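Local coordinates for putative integrase (Listeria innocua, PDB 5U96), which probably binds DNA and exchanges strands as a serine integrase in site-specific recombination, the deposited chain being its coiled-coil domain, whose interactions mediate the directionality of the reaction, at residues E10-K14 against I38-I42. Numbering follows the deposited sequence.
Sequences EHAKK and IDAQI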
loop_
_atom_site.group_PDB
_atom_site.type_symbol
_atom_site.label_atom_id
_atom_site.label_comp_id
_atom_site.label_asym_id
_atom_site.label_seq_id
_atom_site.Cartn_x
_atom_site.Cartn_y
_atom_site.Cartn_z
ATOM N N GLU A 10 5.335 9.700 8.719
ATOM C CA GLU A 10 5.010 8.287 8.869
ATOM C C GLU A 10 3.605 8.111 9.437
ATOM O O GLU A 10 2.887 7.184 9.064
ATOM C CB GLU A 10 6.035 7.592 9.768
ATOM C CG GLU A 10 7.364 7.296 9.083
ATOM C CD GLU A 10 7.237 6.279 7.962
ATOM O OE1 GLU A 10 6.299 5.454 8.006
ATOM O OE2 GLU A 10 8.072 6.306 7.035
ATOM N N HIS A 11 3.217 9.008 10.338
ATOM C CA HIS A 11 1.872 8.989 10.899
ATOM C C HIS A 11 0.854 9.359 9.830
ATOM O O HIS A 11 -0.249 8.816 9.797
ATOM C CB HIS A 11 1.769 9.944 12.088
ATOM C CG HIS A 11 2.550 9.500 13.284
ATOM N ND1 HIS A 11 3.200 10.383 14.119
ATOM C CD2 HIS A 11 2.784 8.265 13.787
ATOM C CE1 HIS A 11 3.803 9.712 15.084
ATOM N NE2 HIS A 11 3.565 8.425 14.906
ATOM N N ALA A 12 1.231 10.287 8.955
ATOM C CA ALA A 12 0.404 10.619 7.807
ATOM C C ALA A 12 0.371 9.426 6.861
ATOM O O ALA A 12 -0.664 9.112 6.281
ATOM C CB ALA A 12 0.930 11.855 7.100
ATOM N N LYS A 13 1.511 8.756 6.719
ATOM C CA LYS A 13 1.579 7.538 5.922
ATOM C C LYS A 13 0.775 6.427 6.588
ATOM O O LYS A 13 0.251 5.541 5.912
ATOM C CB LYS A 13 3.033 7.095 5.724
ATOM C CG LYS A 13 3.805 7.923 4.702
ATOM C CD LYS A 13 5.259 7.474 4.564
ATOM C CE LYS A 13 5.377 6.013 4.146
ATOM N NZ LYS A 13 6.780 5.632 3.817
ATOM N N LYS A 14 0.675 6.480 7.913
ATOM C CA LYS A 14 -0.089 5.488 8.661
ATOM C C LYS A 14 -1.583 5.787 8.594
ATOM O O LYS A 14 -2.395 4.876 8.438
ATOM C CB LYS A 14 0.365 5.436 10.122
ATOM C CG LYS A 14 -0.055 4.163 10.846
ATOM C CD LYS A 14 0.266 4.216 12.333
ATOM C CE LYS A 14 -0.121 2.918 13.027
ATOM N NZ LYS A 14 1.035 2.271 13.705
ATOM N N ILE A 38 5.578 0.248 7.869
ATOM C CA ILE A 38 5.294 1.579 8.391
ATOM C C ILE A 38 5.464 1.629 9.910
ATOM O O ILE A 38 6.066 2.562 10.435
ATOM C CB ILE A 38 3.868 2.038 8.013
ATOM C CG1 ILE A 38 3.823 2.433 6.533
ATOM C CG2 ILE A 38 3.434 3.207 8.888
ATOM C CD1 ILE A 38 2.441 2.792 6.024
ATOM N N ASP A 39 4.931 0.632 10.612
ATOM C CA ASP A 39 5.083 0.557 12.064
ATOM C C ASP A 39 6.552 0.444 12.457
ATOM O O ASP A 39 6.996 1.066 13.422
ATOM C CB ASP A 39 4.304 -0.633 12.634
ATOM C CG ASP A 39 2.803 -0.416 12.616
ATOM O OD1 ASP A 39 2.364 0.747 12.504
ATOM O OD2 ASP A 39 2.058 -1.412 12.727
ATOM N N ALA A 40 7.301 -0.357 11.705
ATOM C CA ALA A 40 8.715 -0.579 11.986
ATOM C C ALA A 40 9.526 0.705 11.842
ATOM O O ALA A 40 10.408 0.981 12.653
ATOM C CB ALA A 40 9.269 -1.651 11.066
ATOM N N GLN A 41 9.229 1.483 10.807
ATOM C CA GLN A 41 9.956 2.723 10.558
ATOM C C GLN A 41 9.707 3.728 11.678
ATOM O O GLN A 41 10.584 4.523 12.015
ATOM C CB GLN A 41 9.556 3.321 9.207
ATOM C CG GLN A 41 10.348 4.562 8.820
ATOM C CD GLN A 41 11.845 4.364 8.953
ATOM O OE1 GLN A 41 12.465 4.861 9.893
ATOM N NE2 GLN A 41 12.433 3.630 8.018
ATOM N N ILE A 42 8.509 3.689 12.250
ATOM C CA ILE A 42 8.194 4.505 13.416
ATOM C C ILE A 42 9.030 4.054 14.607
ATOM O O ILE A 42 9.409 4.860 15.457
ATOM C CB ILE A 42 6.698 4.424 13.785
ATOM C CG1 ILE A 42 5.838 5.010 12.662
ATOM C CG2 ILE A 42 6.433 5.151 15.100
ATOM C CD1 ILE A 42 4.350 4.778 12.839
#
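In an antiparallel coiled coil, apolar residues of one helix can pack on the aliphatic parts of charged side chains from the other, as these two helical turns illustrate. Their axes approach to 9.9 Å and run at 160° to each other, which reverses the order of pairing; the CA atoms of Ile-38 and Lys-14, and of Ile-42 and Glu-10, lie 6.7 Å apart. Ile-38 extends into the interface: its CD1 rests 3.5 Å from Lys-13 O, while its CG2 lies 4.0 Å from Lys-14 CB and 3.7 Å from Glu-10 OE1, a carboxylate oxygen buried without a polar partner. Next along the helix, Asp-39 borders the seam; its OD1 accepts a very short, 2.4 Å hydrogen bond from NZ of the outstretched Lys-14, the single salt bridge between the segments. Gln-41 lines another part of the border, its CG in van der Waals contact 3.4 Å from Glu-10 OE2, an oxygen that forms a salt bridge with Lys-13 NZ (3.5 Å) in its own helix. One turn after Ile-38, Ile-42 places CG1 3.9 Å from Glu-10 CB and CD1 3.9 Å from His-11 CD2. The seam continues in both directions, Ile-42 touching Leu-7 and Ile-38 touching Leu-17, and so joins helix 7-23 to helix 28-50 near the middle of the hairpin, where Ile-22 of the second subunit packs on Lys-13 and Ile-38.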